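Local coordinates for protein eukaryotic initiation factor 4F subunit P150 (Saccharomyces cerevisiae, PDB 2VSO) that serves as the scaffold subunit of the cap-binding complex eIF4F in translation initiation, and is represented here by its eIF4A-binding middle domain, at residues E29-D32 and R38-K41; E73-V78 and L126-A131; Q81-A86 and V177-F182. All coordinates share one frame; numbering follows the deposited sequence.

Overall arrangement
The contacts run from the surface of the MIF4G domain to its middle. Contact 1 lies at the surface, its centre about 23 Å from that of the chain, and ties helix 33-45 to its lead-in through a lysine that lies against a leucine and makes a long salt bridge to a glutamate. Contacts 2 and 3 are buried and share helix 73-88, which meets helix 122-139 in contact 2 and helix 163-185 in contact 3. Their centres are about 13 Å apart, joined where F83 touches L129. Contact 2 sets a tyrosine ring against leucine and lysine; contact 3, about 3 Å from the chain centre, is wholly apolar. M40 links contact 1 to both.

Contact 1: E29-D32 and R38-K41; sequences ELLD and RKMK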
ATOM      1  N   GLU C  29      23.512  33.966   1.863  1.00126.61           N
ATOM      2  CA  GLU C  29      22.049  33.898   1.808  1.00128.92           C
ATOM      3  C   GLU C  29      21.396  33.570   3.155  1.00134.14           C
ATOM      4  O   GLU C  29      21.844  32.679   3.874  1.00146.22           O
ATOM      5  CB  GLU C  29      21.577  32.901   0.752  1.00128.35           C
ATOM      6  CG  GLU C  29      20.066  32.774   0.709  1.00131.43           C
ATOM      7  CD  GLU C  29      19.564  32.143  -0.569  1.00135.87           C
ATOM      8  OE1 GLU C  29      20.371  31.505  -1.281  1.00143.95           O
ATOM      9  OE2 GLU C  29      18.357  32.290  -0.859  1.00129.83           O
ATOM     10  N   LEU C  30      20.322  34.287   3.472  1.00124.58           N
ATOM     11  CA  LEU C  30      19.634  34.155   4.754  1.00113.23           C
ATOM     12  C   LEU C  30      18.148  33.887   4.538  1.00124.06           C
ATOM     13  O   LEU C  30      17.573  34.325   3.541  1.00143.42           O
ATOM     14  CB  LEU C  30      19.829  35.431   5.577  1.00 93.57           C
ATOM     15  CG  LEU C  30      18.879  35.795   6.723  1.00 90.36           C
ATOM     16  CD1 LEU C  30      19.457  36.964   7.548  1.00 93.50           C
ATOM     17  CD2 LEU C  30      17.484  36.149   6.222  1.00 75.04           C
ATOM     18  N   LEU C  31      17.524  33.185   5.481  1.00102.65           N
ATOM     19  CA  LEU C  31      16.110  32.842   5.362  1.00 78.72           C
ATOM     20  C   LEU C  31      15.336  33.028   6.658  1.00 70.03           C
ATOM     21  O   LEU C  31      15.693  32.462   7.689  1.00 70.87           O
ATOM     22  CB  LEU C  31      15.954  31.394   4.895  1.00 68.65           C
ATOM     23  CG  LEU C  31      16.640  31.125   3.562  1.00 66.47           C
ATOM     24  CD1 LEU C  31      16.833  29.634   3.360  1.00 80.75           C
ATOM     25  CD2 LEU C  31      15.816  31.738   2.460  1.00 48.79           C
ATOM     26  N   ASP C  32      14.259  33.801   6.594  1.00 74.58           N
ATOM     27  CA  ASP C  32      13.347  33.933   7.730  1.00 80.60           C
ATOM     28  C   ASP C  32      12.557  32.641   7.953  1.00 71.02           C
ATOM     29  O   ASP C  32      12.506  31.794   7.067  1.00100.54           O
ATOM     30  CB  ASP C  32      12.398  35.119   7.518  1.00 78.25           C
ATOM     31  CG  ASP C  32      11.768  35.124   6.136  1.00 93.30           C
ATOM     32  OD1 ASP C  32      11.490  34.023   5.615  1.00 98.48           O
ATOM     33  OD2 ASP C  32      11.550  36.224   5.572  1.00 83.65           O
ATOM     34  N   ARG C  38       9.117  26.757   4.050  1.00 57.17           N
ATOM     35  CA  ARG C  38       8.639  26.512   2.703  1.00 48.58           C
ATOM     36  C   ARG C  38       9.668  25.702   1.939  1.00 57.18           C
ATOM     37  O   ARG C  38       9.334  24.680   1.346  1.00 84.95           O
ATOM     38  CB  ARG C  38       8.268  27.818   1.985  1.00 56.64           C
ATOM     39  CG  ARG C  38       7.122  28.594   2.669  1.00 68.22           C
ATOM     40  CD  ARG C  38       6.796  29.919   1.977  1.00 65.50           C
ATOM     41  NE  ARG C  38       6.044  29.730   0.741  1.00 91.37           N
ATOM     42  CZ  ARG C  38       4.718  29.632   0.672  1.00 99.89           C
ATOM     43  NH1 ARG C  38       3.984  29.708   1.776  1.00 81.25           N
ATOM     44  NH2 ARG C  38       4.127  29.454  -0.504  1.00112.12           N
ATOM     45  N   LYS C  39      10.925  26.123   1.970  1.00 57.70           N
ATOM     46  CA  LYS C  39      11.960  25.357   1.294  1.00 46.59           C
ATOM     47  C   LYS C  39      12.069  23.974   1.875  1.00 60.71           C
ATOM     48  O   LYS C  39      12.383  23.024   1.156  1.00 75.37           O
ATOM     49  CB  LYS C  39      13.311  26.052   1.342  1.00 54.34           C
ATOM     50  CG  LYS C  39      13.449  27.102   0.253  1.00 81.09           C
ATOM     51  CD  LYS C  39      14.429  28.202   0.621  1.00 95.10           C
ATOM     52  CE  LYS C  39      14.357  29.325  -0.395  1.00105.40           C
ATOM     53  NZ  LYS C  39      15.379  30.373  -0.134  1.00115.96           N
ATOM     54  N   MET C  40      11.796  23.851   3.171  1.00 52.02           N
ATOM     55  CA  MET C  40      11.879  22.554   3.833  1.00 53.47           C
ATOM     56  C   MET C  40      10.702  21.642   3.496  1.00 67.03           C
ATOM     57  O   MET C  40      10.890  20.442   3.326  1.00 80.57           O
ATOM     58  CB  MET C  40      12.016  22.704   5.343  1.00 64.61           C
ATOM     59  CG  MET C  40      13.424  22.997   5.810  1.00 63.15           C
ATOM     60  SD  MET C  40      14.585  21.690   5.405  1.00 59.72           S
ATOM     61  CE  MET C  40      14.028  20.376   6.494  1.00 66.49           C
ATOM     62  N   LYS C  41       9.496  22.199   3.412  1.00 63.86           N
ATOM     63  CA  LYS C  41       8.354  21.425   2.929  1.00 47.28           C
ATOM     64  C   LYS C  41       8.686  20.874   1.559  1.00 48.44           C
ATOM     65  O   LYS C  41       8.502  19.690   1.278  1.00 62.29           O
ATOM     66  CB  LYS C  41       7.089  22.278   2.818  1.00 42.00           C
ATOM     67  CG  LYS C  41       6.213  22.256   4.054  1.00 55.09           C
ATOM     68  CD  LYS C  41       4.925  23.035   3.816  1.00 70.92           C
ATOM     69  CE  LYS C  41       4.173  23.283   5.118  1.00 85.42           C
ATOM     70  NZ  LYS C  41       5.094  23.766   6.195  1.00106.83           N
TER
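K39 reaches back from helix 33-45 to L31 and E29, so the first modelled helix of the MIF4G domain after the N-terminal tail is tied to its own lead-in. D32, the last residue of that lead-in, is the N-cap of the helix, its OD1 accepting a hydrogen bond from the backbone N of E35. The backbones themselves stay apart: the nearest pair of CA atoms, those of L31 and K39, is separated by 9.5 Å, and the gap is bridged by side chains. The K39 side chain can be followed outward from the helix. Its CG lies anti to the carbonyl carbon (chi1 -83°), and from there the chain is extended to the tip. CB and CG are the stem and meet neither L31 nor E29. CD is the first atom to touch, 3.9 Å from the CD1 methyl of L31. CE follows, 4.0 Å from the other methyl, CD2 of L31. The leucine comes in at about a right angle to the lysine, so both of its methyls lie against the outer part of the chain, up to the ammonium group. The K39 side chain also touches I62 of helix 52-64. The exposed E29 arrives from the opposite direction. Its CG is anti to the backbone N (chi1 178°) and its chain is extended, which carries the carboxylate out toward the lysine tip. Farther round the same helix, R38 and K41 pack against another protein chain of the assembly, while K39 serves this contact within its own chain. At the tip, NZ of K39 makes a long salt bridge to OE2 of E29 at 3.6 Å, with the second oxygen, OE1, lying farther from NZ.

Contact 2: E73-V78 and L126-A131; sequences ETLKAV and LHYLVA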
ATOM      1  N   GLU C  73      19.158  28.682  15.663  1.00 61.94           N
ATOM      2  CA  GLU C  73      17.703  28.680  15.513  1.00 59.74           C
ATOM      3  C   GLU C  73      17.149  28.009  14.247  1.00 55.29           C
ATOM      4  O   GLU C  73      16.053  27.461  14.280  1.00 58.43           O
ATOM      5  CB  GLU C  73      17.143  30.104  15.637  1.00 53.35           C
ATOM      6  CG  GLU C  73      17.977  31.175  14.952  1.00 72.75           C
ATOM      7  CD  GLU C  73      18.729  32.065  15.944  1.00 72.43           C
ATOM      8  OE1 GLU C  73      19.381  31.522  16.865  1.00 52.65           O
ATOM      9  OE2 GLU C  73      18.655  33.305  15.790  1.00 65.19           O
ATOM     10  N   THR C  74      17.897  28.080  13.148  1.00 43.90           N
ATOM     11  CA  THR C  74      17.469  27.590  11.840  1.00 39.29           C
ATOM     12  C   THR C  74      17.683  26.083  11.731  1.00 55.09           C
ATOM     13  O   THR C  74      16.864  25.364  11.170  1.00 57.82           O
ATOM     14  CB  THR C  74      18.251  28.278  10.710  1.00 55.64           C
ATOM     15  OG1 THR C  74      17.754  29.612  10.518  1.00 67.82           O
ATOM     16  CG2 THR C  74      18.132  27.491   9.406  1.00 36.82           C
ATOM     17  N   LEU C  75      18.799  25.624  12.279  1.00 66.61           N
ATOM     18  CA  LEU C  75      19.092  24.207  12.380  1.00 59.06           C
ATOM     19  C   LEU C  75      18.141  23.511  13.353  1.00 49.27           C
ATOM     20  O   LEU C  75      17.693  22.404  13.094  1.00 47.61           O
ATOM     21  CB  LEU C  75      20.541  24.011  12.812  1.00 52.58           C
ATOM     22  CG  LEU C  75      20.960  22.631  13.305  1.00 50.53           C
ATOM     23  CD1 LEU C  75      20.808  21.595  12.205  1.00 35.22           C
ATOM     24  CD2 LEU C  75      22.396  22.714  13.786  1.00 45.82           C
ATOM     25  N   LYS C  76      17.839  24.144  14.482  1.00 61.46           N
ATOM     26  CA  LYS C  76      16.828  23.594  15.386  1.00 52.52           C
ATOM     27  C   LYS C  76      15.545  23.434  14.595  1.00 59.44           C
ATOM     28  O   LYS C  76      14.779  22.489  14.808  1.00 64.12           O
ATOM     29  CB  LYS C  76      16.528  24.547  16.541  1.00 41.26           C
ATOM     30  CG  LYS C  76      17.575  24.664  17.647  1.00 51.45           C
ATOM     31  CD  LYS C  76      17.194  25.820  18.607  1.00 35.32           C
ATOM     32  CE  LYS C  76      18.189  26.012  19.756  1.00 52.51           C
ATOM     33  NZ  LYS C  76      18.159  27.415  20.298  1.00 60.87           N
ATOM     34  N   ALA C  77      15.315  24.380  13.686  1.00 36.30           N
ATOM     35  CA  ALA C  77      14.045  24.479  12.997  1.00 47.02           C
ATOM     36  C   ALA C  77      13.930  23.367  11.938  1.00 52.37           C
ATOM     37  O   ALA C  77      12.866  22.778  11.735  1.00 64.96           O
ATOM     38  CB  ALA C  77      13.899  25.860  12.381  1.00 34.24           C
ATOM     39  N   VAL C  78      15.056  23.085  11.297  1.00 53.22           N
ATOM     40  CA  VAL C  78      15.197  22.011  10.333  1.00 43.73           C
ATOM     41  C   VAL C  78      15.026  20.633  10.968  1.00 53.22           C
ATOM     42  O   VAL C  78      14.291  19.806  10.441  1.00 66.29           O
ATOM     43  CB  VAL C  78      16.563  22.084   9.649  1.00 48.01           C
ATOM     44  CG1 VAL C  78      16.947  20.729   9.065  1.00 35.07           C
ATOM     45  CG2 VAL C  78      16.556  23.172   8.592  1.00 38.59           C
ATOM     46  N   LEU C 126      23.569  15.867  17.368  1.00 65.64           N
ATOM     47  CA  LEU C 126      23.189  14.683  18.132  1.00 55.70           C
ATOM     48  C   LEU C 126      22.361  15.100  19.327  1.00 64.27           C
ATOM     49  O   LEU C 126      21.322  14.501  19.619  1.00 64.61           O
ATOM     50  CB  LEU C 126      24.428  13.928  18.597  1.00 44.48           C
ATOM     51  CG  LEU C 126      25.068  13.055  17.528  1.00 68.68           C
ATOM     52  CD1 LEU C 126      26.477  12.650  17.936  1.00 70.92           C
ATOM     53  CD2 LEU C 126      24.181  11.834  17.237  1.00 52.73           C
ATOM     54  N   HIS C 127      22.825  16.140  20.018  1.00 61.57           N
ATOM     55  CA  HIS C 127      22.083  16.680  21.139  1.00 54.96           C
ATOM     56  C   HIS C 127      20.754  17.286  20.700  1.00 45.09           C
ATOM     57  O   HIS C 127      19.754  17.175  21.406  1.00 52.70           O
ATOM     58  CB  HIS C 127      22.887  17.717  21.909  1.00 68.59           C
ATOM     59  CG  HIS C 127      22.062  18.461  22.911  1.00 74.30           C
ATOM     60  ND1 HIS C 127      21.503  19.689  22.642  1.00 57.25           N
ATOM     61  CD2 HIS C 127      21.644  18.113  24.150  1.00 82.51           C
ATOM     62  CE1 HIS C 127      20.792  20.080  23.686  1.00 67.49           C
ATOM     63  NE2 HIS C 127      20.867  19.147  24.614  1.00 80.58           N
ATOM     64  N   TYR C 128      20.745  17.930  19.538  1.00 48.51           N
ATOM     65  CA  TYR C 128      19.501  18.427  18.955  1.00 53.07           C
ATOM     66  C   TYR C 128      18.463  17.305  18.726  1.00 63.50           C
ATOM     67  O   TYR C 128      17.282  17.456  19.069  1.00 58.91           O
ATOM     68  CB  TYR C 128      19.783  19.150  17.644  1.00 52.32           C
ATOM     69  CG  TYR C 128      20.181  20.589  17.789  1.00 58.76           C
ATOM     70  CD1 TYR C 128      21.023  21.002  18.817  1.00 85.38           C
ATOM     71  CD2 TYR C 128      19.730  21.541  16.894  1.00 74.11           C
ATOM     72  CE1 TYR C 128      21.393  22.331  18.953  1.00 70.46           C
ATOM     73  CE2 TYR C 128      20.097  22.872  17.019  1.00 86.37           C
ATOM     74  CZ  TYR C 128      20.928  23.260  18.051  1.00 76.11           C
ATOM     75  OH  TYR C 128      21.294  24.580  18.176  1.00 95.81           O
ATOM     76  N   LEU C 129      18.900  16.184  18.149  1.00 45.39           N
ATOM     77  CA  LEU C 129      18.001  15.053  17.916  1.00 51.99           C
ATOM     78  C   LEU C 129      17.330  14.589  19.211  1.00 53.13           C
ATOM     79  O   LEU C 129      16.106  14.474  19.284  1.00 46.62           O
ATOM     80  CB  LEU C 129      18.741  13.878  17.265  1.00 43.04           C
ATOM     81  CG  LEU C 129      19.350  14.103  15.884  1.00 40.64           C
ATOM     82  CD1 LEU C 129      20.040  12.844  15.397  1.00 39.77           C
ATOM     83  CD2 LEU C 129      18.304  14.552  14.899  1.00 33.21           C
ATOM     84  N   VAL C 130      18.132  14.318  20.230  1.00 43.74           N
ATOM     85  CA  VAL C 130      17.588  13.897  21.516  1.00 61.67           C
ATOM     86  C   VAL C 130      16.579  14.908  22.063  1.00 63.39           C
ATOM     87  O   VAL C 130      15.445  14.550  22.379  1.00 69.63           O
ATOM     88  CB  VAL C 130      18.694  13.678  22.570  1.00 75.12           C
ATOM     89  CG1 VAL C 130      18.192  12.762  23.673  1.00 64.07           C
ATOM     90  CG2 VAL C 130      19.939  13.096  21.919  1.00 88.92           C
ATOM     91  N   ALA C 131      16.997  16.167  22.160  1.00 52.83           N
ATOM     92  CA  ALA C 131      16.164  17.233  22.725  1.00 61.34           C
ATOM     93  C   ALA C 131      14.821  17.304  22.027  1.00 55.37           C
ATOM     94  O   ALA C 131      13.795  17.582  22.652  1.00 51.19           O
ATOM     95  CB  ALA C 131      16.885  18.607  22.638  1.00 39.39           C
TER
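A single aromatic side chain, Y128, is laid across the junction of two helices of the MIF4G domain, packing against L75 and K76 in a buried contact between helix 73-88 and helix 122-139. More than half of the 160 Å² buried between the two segments belongs to Y128. The backbones are closest at K76 and Y128, whose CA atoms are 6.8 Å apart. Y128 has CG anti to the carbonyl carbon (chi1 -84°), and this sends the ring out of its helix toward the facing one. There the side bearing CD2 and CE2 settles against the neighbour. CE2 lies 3.8 Å from CG of L75, and the CD2 methyl of the same leucine is 4.0 Å from CE2, so the branched end of L75 flanks this side of the ring obliquely. L75 gets there with its CG anti to its backbone N (chi1 165°). K76 gives the ring backbone as well as side chain: its amide N lies in the ring plane at the edge, 3.6 Å from CE2, and its CA is 3.9 Å from CD2. Beyond, the extended lysine chain passes the phenol end, with CE of K76 3.8 Å from OH of Y128. The two polar tips are engaged apart from each other. NZ of K76 is hydrogen-bonded to the carbonyl oxygen of N71, and the tyrosine OH makes a weak hydrogen bond to OD2 of D113. Around this junction L75 also packs on A63 and V78 on I62, both of helix 52-64. Next to the tyrosine, L129 touches I79 and F83 of helix 73-88 and also C100 and V104 of helix 93-106, so the junction of helices 73-88 and 122-139 is flanked by helix 52-64 and helix 93-106.

Contact 3: Q81-A86 and V177-F182; sequences QIFLKA and VRFIGF
F179 is the bump of this interface, and the hollow that takes it is formed by I82, F83 and A86 on the facing helix. Segments 81-86 and 177-182 have axes 10.4 Å apart at closest approach, and their N-to-C directions make an angle of 117°. CA atoms come nearest at A86 and F179, 6.6 Å apart, where the small alanine side chain lets the backbones come close and the F179 ring lie over its methyl. F179 holds its CG anti to the backbone N (chi1 -176°), which directs the ring across the interface. One ring face then receives the A86 methyl in a CH-pi contact: CB of A86 sits over the centre, 3.4 Å from the centroid of the F179 ring. The CD2–CE2 edge turns instead toward F83 and makes a T-shaped pair, with ring centroids of F83 and F179 4.7 Å apart and planes at 89°. In this pair CE2 of F179 stands above the middle of the F83 ring. The far end of the bump is met more loosely by I82, whose CG2 is 4.4 Å from CZ of F179. F83 also packs on L129, R132 and C133 of helix 122-139. Apolar contacts of this kind between helices make up the core of the all-helical, HEAT-repeat-type fold of MIF4G domains, here near the centre of the chain.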
ATOM      1  N   GLN C  81      11.397  20.001  11.806  1.00 50.84           N
ATOM      2  CA  GLN C  81      10.568  19.761  10.642  1.00 50.94           C
ATOM      3  C   GLN C  81      10.765  18.357  10.084  1.00 54.92           C
ATOM      4  O   GLN C  81       9.844  17.785   9.502  1.00 56.07           O
ATOM      5  CB  GLN C  81      10.874  20.783   9.556  1.00 47.66           C
ATOM      6  CG  GLN C  81      10.149  22.085   9.708  1.00 53.38           C
ATOM      7  CD  GLN C  81      10.416  23.010   8.538  1.00 84.80           C
ATOM      8  OE1 GLN C  81      10.012  22.732   7.409  1.00 78.45           O
ATOM      9  NE2 GLN C  81      11.100  24.118   8.803  1.00102.04           N
ATOM     10  N   ILE C  82      11.969  17.817  10.245  1.00 49.04           N
ATOM     11  CA  ILE C  82      12.254  16.465   9.793  1.00 49.67           C
ATOM     12  C   ILE C  82      11.491  15.488  10.662  1.00 49.66           C
ATOM     13  O   ILE C  82      10.987  14.480  10.173  1.00 55.91           O
ATOM     14  CB  ILE C  82      13.753  16.121   9.839  1.00 48.30           C
ATOM     15  CG1 ILE C  82      14.526  16.985   8.846  1.00 55.90           C
ATOM     16  CG2 ILE C  82      13.958  14.654   9.505  1.00 33.76           C
ATOM     17  CD1 ILE C  82      16.014  16.748   8.861  1.00 49.08           C
ATOM     18  N   PHE C  83      11.395  15.799  11.950  1.00 39.15           N
ATOM     19  CA  PHE C  83      10.607  14.981  12.870  1.00 46.81           C
ATOM     20  C   PHE C  83       9.122  15.034  12.553  1.00 53.45           C
ATOM     21  O   PHE C  83       8.443  14.007  12.546  1.00 71.39           O
ATOM     22  CB  PHE C  83      10.833  15.383  14.322  1.00 38.38           C
ATOM     23  CG  PHE C  83      11.964  14.662  14.982  1.00 46.16           C
ATOM     24  CD1 PHE C  83      11.729  13.795  16.037  1.00 25.54           C
ATOM     25  CD2 PHE C  83      13.269  14.846  14.554  1.00 47.34           C
ATOM     26  CE1 PHE C  83      12.779  13.138  16.664  1.00 36.95           C
ATOM     27  CE2 PHE C  83      14.318  14.176  15.169  1.00 51.60           C
ATOM     28  CZ  PHE C  83      14.071  13.318  16.221  1.00 38.67           C
ATOM     29  N   LEU C  84       8.610  16.230  12.297  1.00 51.31           N
ATOM     30  CA  LEU C  84       7.203  16.366  11.941  1.00 49.74           C
ATOM     31  C   LEU C  84       6.897  15.556  10.670  1.00 46.59           C
ATOM     32  O   LEU C  84       5.878  14.872  10.599  1.00 64.03           O
ATOM     33  CB  LEU C  84       6.827  17.843  11.785  1.00 49.52           C
ATOM     34  CG  LEU C  84       6.961  18.689  13.062  1.00 54.17           C
ATOM     35  CD1 LEU C  84       6.711  20.154  12.782  1.00 60.18           C
ATOM     36  CD2 LEU C  84       6.028  18.211  14.148  1.00 46.94           C
ATOM     37  N   LYS C  85       7.788  15.622   9.683  1.00 35.88           N
ATOM     38  CA  LYS C  85       7.660  14.834   8.462  1.00 31.02           C
ATOM     39  C   LYS C  85       7.740  13.345   8.762  1.00 46.69           C
ATOM     40  O   LYS C  85       6.896  12.576   8.323  1.00 51.16           O
ATOM     41  CB  LYS C  85       8.754  15.189   7.452  1.00 31.41           C
ATOM     42  CG  LYS C  85       8.241  15.762   6.123  1.00 41.78           C
ATOM     43  CD  LYS C  85       7.537  14.694   5.306  1.00 45.39           C
ATOM     44  CE  LYS C  85       6.492  15.270   4.376  1.00 55.12           C
ATOM     45  NZ  LYS C  85       7.017  15.575   3.022  1.00 52.69           N
ATOM     46  N   ALA C  86       8.761  12.945   9.510  1.00 41.50           N
ATOM     47  CA  ALA C  86       8.981  11.535   9.795  1.00 41.27           C
ATOM     48  C   ALA C  86       7.791  10.904  10.515  1.00 41.64           C
ATOM     49  O   ALA C  86       7.419   9.767  10.231  1.00 52.45           O
ATOM     50  CB  ALA C  86      10.273  11.346  10.601  1.00 39.82           C
ATOM     51  N   VAL C 177       7.687   6.794  17.728  1.00 56.03           N
ATOM     52  CA  VAL C 177       8.367   5.650  18.342  1.00 53.16           C
ATOM     53  C   VAL C 177       9.086   4.897  17.248  1.00 46.83           C
ATOM     54  O   VAL C 177      10.191   4.380  17.435  1.00 50.35           O
ATOM     55  CB  VAL C 177       7.409   4.672  19.044  1.00 45.10           C
ATOM     56  CG1 VAL C 177       6.729   5.336  20.238  1.00 33.39           C
ATOM     57  CG2 VAL C 177       6.400   4.198  18.083  1.00 48.10           C
ATOM     58  N   ARG C 178       8.453   4.866  16.086  1.00 26.92           N
ATOM     59  CA  ARG C 178       9.007   4.187  14.941  1.00 26.88           C
ATOM     60  C   ARG C 178      10.267   4.878  14.480  1.00 38.60           C
ATOM     61  O   ARG C 178      11.266   4.231  14.168  1.00 52.91           O
ATOM     62  CB  ARG C 178       7.988   4.169  13.809  1.00 34.71           C
ATOM     63  CG  ARG C 178       8.617   3.849  12.497  1.00 38.06           C
ATOM     64  CD  ARG C 178       7.623   3.382  11.477  1.00 45.03           C
ATOM     65  NE  ARG C 178       8.375   2.559  10.550  1.00 60.93           N
ATOM     66  CZ  ARG C 178       7.849   1.773   9.629  1.00 64.20           C
ATOM     67  NH1 ARG C 178       6.534   1.701   9.490  1.00 91.23           N
ATOM     68  NH2 ARG C 178       8.648   1.064   8.850  1.00 37.48           N
ATOM     69  N   PHE C 179      10.196   6.204  14.445  1.00 50.87           N
ATOM     70  CA  PHE C 179      11.290   7.046  14.003  1.00 40.97           C
ATOM     71  C   PHE C 179      12.457   7.012  14.983  1.00 32.84           C
ATOM     72  O   PHE C 179      13.617   6.980  14.575  1.00 39.91           O
ATOM     73  CB  PHE C 179      10.783   8.464  13.802  1.00 33.85           C
ATOM     74  CG  PHE C 179      11.806   9.395  13.251  1.00 49.18           C
ATOM     75  CD1 PHE C 179      12.428   9.133  12.052  1.00 41.46           C
ATOM     76  CD2 PHE C 179      12.139  10.552  13.935  1.00 52.67           C
ATOM     77  CE1 PHE C 179      13.369  10.002  11.537  1.00 49.31           C
ATOM     78  CE2 PHE C 179      13.079  11.423  13.423  1.00 49.35           C
ATOM     79  CZ  PHE C 179      13.692  11.147  12.219  1.00 42.63           C
ATOM     80  N   ILE C 180      12.137   7.006  16.270  1.00 30.01           N
ATOM     81  CA  ILE C 180      13.133   6.774  17.297  1.00 43.40           C
ATOM     82  C   ILE C 180      13.921   5.515  16.967  1.00 52.14           C
ATOM     83  O   ILE C 180      15.158   5.501  17.074  1.00 49.63           O
ATOM     84  CB  ILE C 180      12.498   6.544  18.680  1.00 46.91           C
ATOM     85  CG1 ILE C 180      11.678   7.749  19.135  1.00 48.71           C
ATOM     86  CG2 ILE C 180      13.561   6.170  19.690  1.00 58.53           C
ATOM     87  CD1 ILE C 180      12.407   9.040  19.113  1.00 64.63           C
ATOM     88  N   GLY C 181      13.192   4.454  16.592  1.00 38.84           N
ATOM     89  CA  GLY C 181      13.775   3.141  16.369  1.00 39.91           C
ATOM     90  C   GLY C 181      14.772   3.140  15.226  1.00 37.23           C
ATOM     91  O   GLY C 181      15.754   2.414  15.241  1.00 43.59           O
ATOM     92  N   PHE C 182      14.508   3.968  14.228  1.00 40.28           N
ATOM     93  CA  PHE C 182      15.414   4.152  13.103  1.00 40.74           C
ATOM     94  C   PHE C 182      16.598   5.090  13.376  1.00 44.15           C
ATOM     95  O   PHE C 182      17.622   5.005  12.715  1.00 67.89           O
ATOM     96  CB  PHE C 182      14.632   4.624  11.880  1.00 54.17           C
ATOM     97  CG  PHE C 182      13.835   3.532  11.216  1.00 48.66           C
ATOM     98  CD1 PHE C 182      12.522   3.749  10.823  1.00 52.40           C
ATOM     99  CD2 PHE C 182      14.400   2.283  10.988  1.00 51.35           C
ATOM    100  CE1 PHE C 182      11.788   2.741  10.212  1.00 61.05           C
ATOM    101  CE2 PHE C 182      13.672   1.261  10.367  1.00 44.51           C
ATOM    102  CZ  PHE C 182      12.365   1.488   9.980  1.00 37.81           C
TER